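Local coordinates for beta-fructofuranosidase (Arthrobacter, PDB 3WPU), which belongs to the levansucrase/invertase family of the beta-fructosidase clan, whose members are built on a five-bladed beta-propeller, at residues Tyr233-Gly236 / Ala237-Glu240. Sequence-based numbering, arbitrary orientation.
Sequences YQTG and AQNE
Between Thr-235 and Asn-239 the backbone makes a single helical turn, with Gly-236, Ala-237 and Gln-238 in helical conformation; Thr-235 O accepts the amide of Asn-239 at 2.9 Å from its N and, more weakly, that of Gln-238. The side chains of Thr-235 and Gln-238 then close the turn reciprocally. With its hydroxyl placed between the backbone N and the carbonyl carbon (chi1 64°), Thr-235 turns OG1 back over the turn, where it accepts a hydrogen bond from Gln-238 N over 3.3 Å. In return the extended Gln-238 side chain reaches back, its OE1 taking the Thr-235 N-H at 2.9 Å with an angle of 155° at the hydrogen. This exchange reproduces the pattern of a capping box on one isolated turn in the loop between strands 213-226 and 245-250. At the root of the Gln-238 side chain, CB meets CG of Gln-234 at 3.6 Å, the two chains crossing at a slant; its NE2 bonds to Gly-230 O, so both ends of the amide are held.

A separate bond joins two side-chain amides. ND2 of Asn-239 donates to OE1 of Gln-234 across 3.0 Å, approaching from above the carbonyl plane, and the two amide planes stand nearly perpendicular, 82° apart. Beside this bond CB of Asn-239 packs against CD of Gln-234 at 3.3 Å. Asn-239 OD1 accepts from Phe-241 N in an Asx turn.

A CA-H...O contact from Gly-236 CA to Asn-239 O, 3.3 Å, adds to the backbone bonds. The amide orientations of Gln-234, Gln-238 and Asn-239 are probably fixed, each having both its oxygen and its nitrogen bonded, and the buried Gln-234 links the turn to the loop that follows strand 260-266, through its NE2 bond to Met-269 O.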
ATOM      1  N   TYR A 233      -1.148  20.016  -1.512  1.00  9.98           N
ATOM      2  CA  TYR A 233      -0.452  19.096  -0.588  1.00  9.98           C
ATOM      3  C   TYR A 233       0.438  19.902   0.320  1.00 10.40           C
ATOM      4  O   TYR A 233       1.217  20.761  -0.130  1.00 10.62           O
ATOM      5  CB  TYR A 233       0.273  17.986  -1.386  1.00 10.03           C
ATOM      6  CG  TYR A 233      -0.688  17.367  -2.326  1.00 10.01           C
ATOM      7  CD1 TYR A 233      -1.748  16.605  -1.862  1.00 10.21           C
ATOM      8  CD2 TYR A 233      -0.650  17.674  -3.686  1.00 10.22           C
ATOM      9  CE1 TYR A 233      -2.695  16.082  -2.700  1.00 10.48           C
ATOM     10  CE2 TYR A 233      -1.591  17.161  -4.546  1.00 10.10           C
ATOM     11  CZ  TYR A 233      -2.634  16.401  -4.065  1.00 10.36           C
ATOM     12  OH  TYR A 233      -3.618  15.938  -4.898  1.00 10.42           O
ATOM     13  N   GLN A 234       0.284  19.643   1.623  1.00 10.45           N
ATOM     14  CA  GLN A 234       0.981  20.371   2.668  1.00 11.08           C
ATOM     15  C   GLN A 234       2.511  20.258   2.550  1.00 11.24           C
ATOM     16  O   GLN A 234       3.037  19.205   2.208  1.00 10.77           O
ATOM     17  CB  GLN A 234       0.555  19.815   4.022  1.00 11.63           C
ATOM     18  CG  GLN A 234       0.899  20.710   5.191  1.00 11.90           C
ATOM     19  CD  GLN A 234       0.564  20.076   6.525  1.00 12.54           C
ATOM     20  OE1 GLN A 234       0.969  18.953   6.791  1.00 12.34           O
ATOM     21  NE2 GLN A 234      -0.202  20.799   7.371  1.00 12.86           N
ATOM     22  N   THR A 235       3.206  21.359   2.836  1.00 11.63           N
ATOM     23  CA  THR A 235       4.661  21.402   2.749  1.00 11.95           C
ATOM     24  C   THR A 235       5.307  21.416   4.138  1.00 11.79           C
ATOM     25  O   THR A 235       4.634  21.586   5.148  1.00 12.18           O
ATOM     26  CB  THR A 235       5.150  22.681   2.074  1.00 12.02           C
ATOM     27  OG1 THR A 235       4.774  23.790   2.897  1.00 12.44           O
ATOM     28  CG2 THR A 235       4.561  22.834   0.672  1.00 12.19           C
ATOM     29  N   GLY A 236       6.630  21.293   4.162  1.00 12.43           N
ATOM     30  CA  GLY A 236       7.397  21.352   5.416  1.00 12.60           C
ATOM     31  C   GLY A 236       7.308  22.723   6.099  1.00 13.30           C
ATOM     32  O   GLY A 236       7.368  22.828   7.320  1.00 13.24           O
ATOM     33  N   ALA A 237       7.110  23.787   5.325  1.00 13.85           N
ATOM     34  CA  ALA A 237       6.915  25.138   5.886  1.00 14.89           C
ATOM     35  C   ALA A 237       5.570  25.241   6.603  1.00 14.79           C
ATOM     36  O   ALA A 237       5.440  25.930   7.614  1.00 15.78           O
ATOM     37  CB  ALA A 237       7.006  26.185   4.789  1.00 15.50           C
ATOM     38  N   GLN A 238       4.583  24.513   6.096  1.00 13.87           N
ATOM     39  CA  GLN A 238       3.251  24.452   6.689  1.00 13.53           C
ATOM     40  C   GLN A 238       3.226  23.519   7.895  1.00 12.98           C
ATOM     41  O   GLN A 238       2.506  23.755   8.845  1.00 13.80           O
ATOM     42  CB  GLN A 238       2.231  24.052   5.637  1.00 13.17           C
ATOM     43  CG  GLN A 238       1.960  25.179   4.653  1.00 13.17           C
ATOM     44  CD  GLN A 238       1.223  24.740   3.401  1.00 13.47           C
ATOM     45  OE1 GLN A 238       1.294  23.582   2.999  1.00 12.54           O
ATOM     46  NE2 GLN A 238       0.460  25.667   2.794  1.00 14.60           N
ATOM     47  N   ASN A 239       4.055  22.479   7.862  1.00 12.97           N
ATOM     48  CA  ASN A 239       4.114  21.498   8.943  1.00 13.08           C
ATOM     49  C   ASN A 239       5.413  20.730   8.826  1.00 13.37           C
ATOM     50  O   ASN A 239       5.620  19.994   7.881  1.00 12.14           O
ATOM     51  CB  ASN A 239       2.917  20.544   8.817  1.00 13.47           C
ATOM     52  CG  ASN A 239       2.975  19.354   9.748  1.00 14.72           C
ATOM     53  OD1 ASN A 239       3.785  19.291  10.688  1.00 15.04           O
ATOM     54  ND2 ASN A 239       2.104  18.368   9.477  1.00 15.50           N
ATOM     55  N   GLU A 240       6.270  20.855   9.831  1.00 14.80           N
ATOM     56  CA  GLU A 240       7.569  20.225   9.843  1.00 16.68           C
ATOM     57  C   GLU A 240       7.517  18.720   9.598  1.00 15.33           C
ATOM     58  O   GLU A 240       8.465  18.128   9.086  1.00 14.60           O
ATOM     59  CB  GLU A 240       8.176  20.491  11.231  1.00 18.83           C
ATOM     60  CG  GLU A 240       9.451  19.775  11.542  1.00 23.04           C
ATOM     61  CD  GLU A 240      10.161  20.417  12.714  1.00 24.58           C
ATOM     62  OE1 GLU A 240       9.488  21.041  13.568  1.00 24.45           O
ATOM     63  OE2 GLU A 240      11.400  20.301  12.753  1.00 29.70           O
TER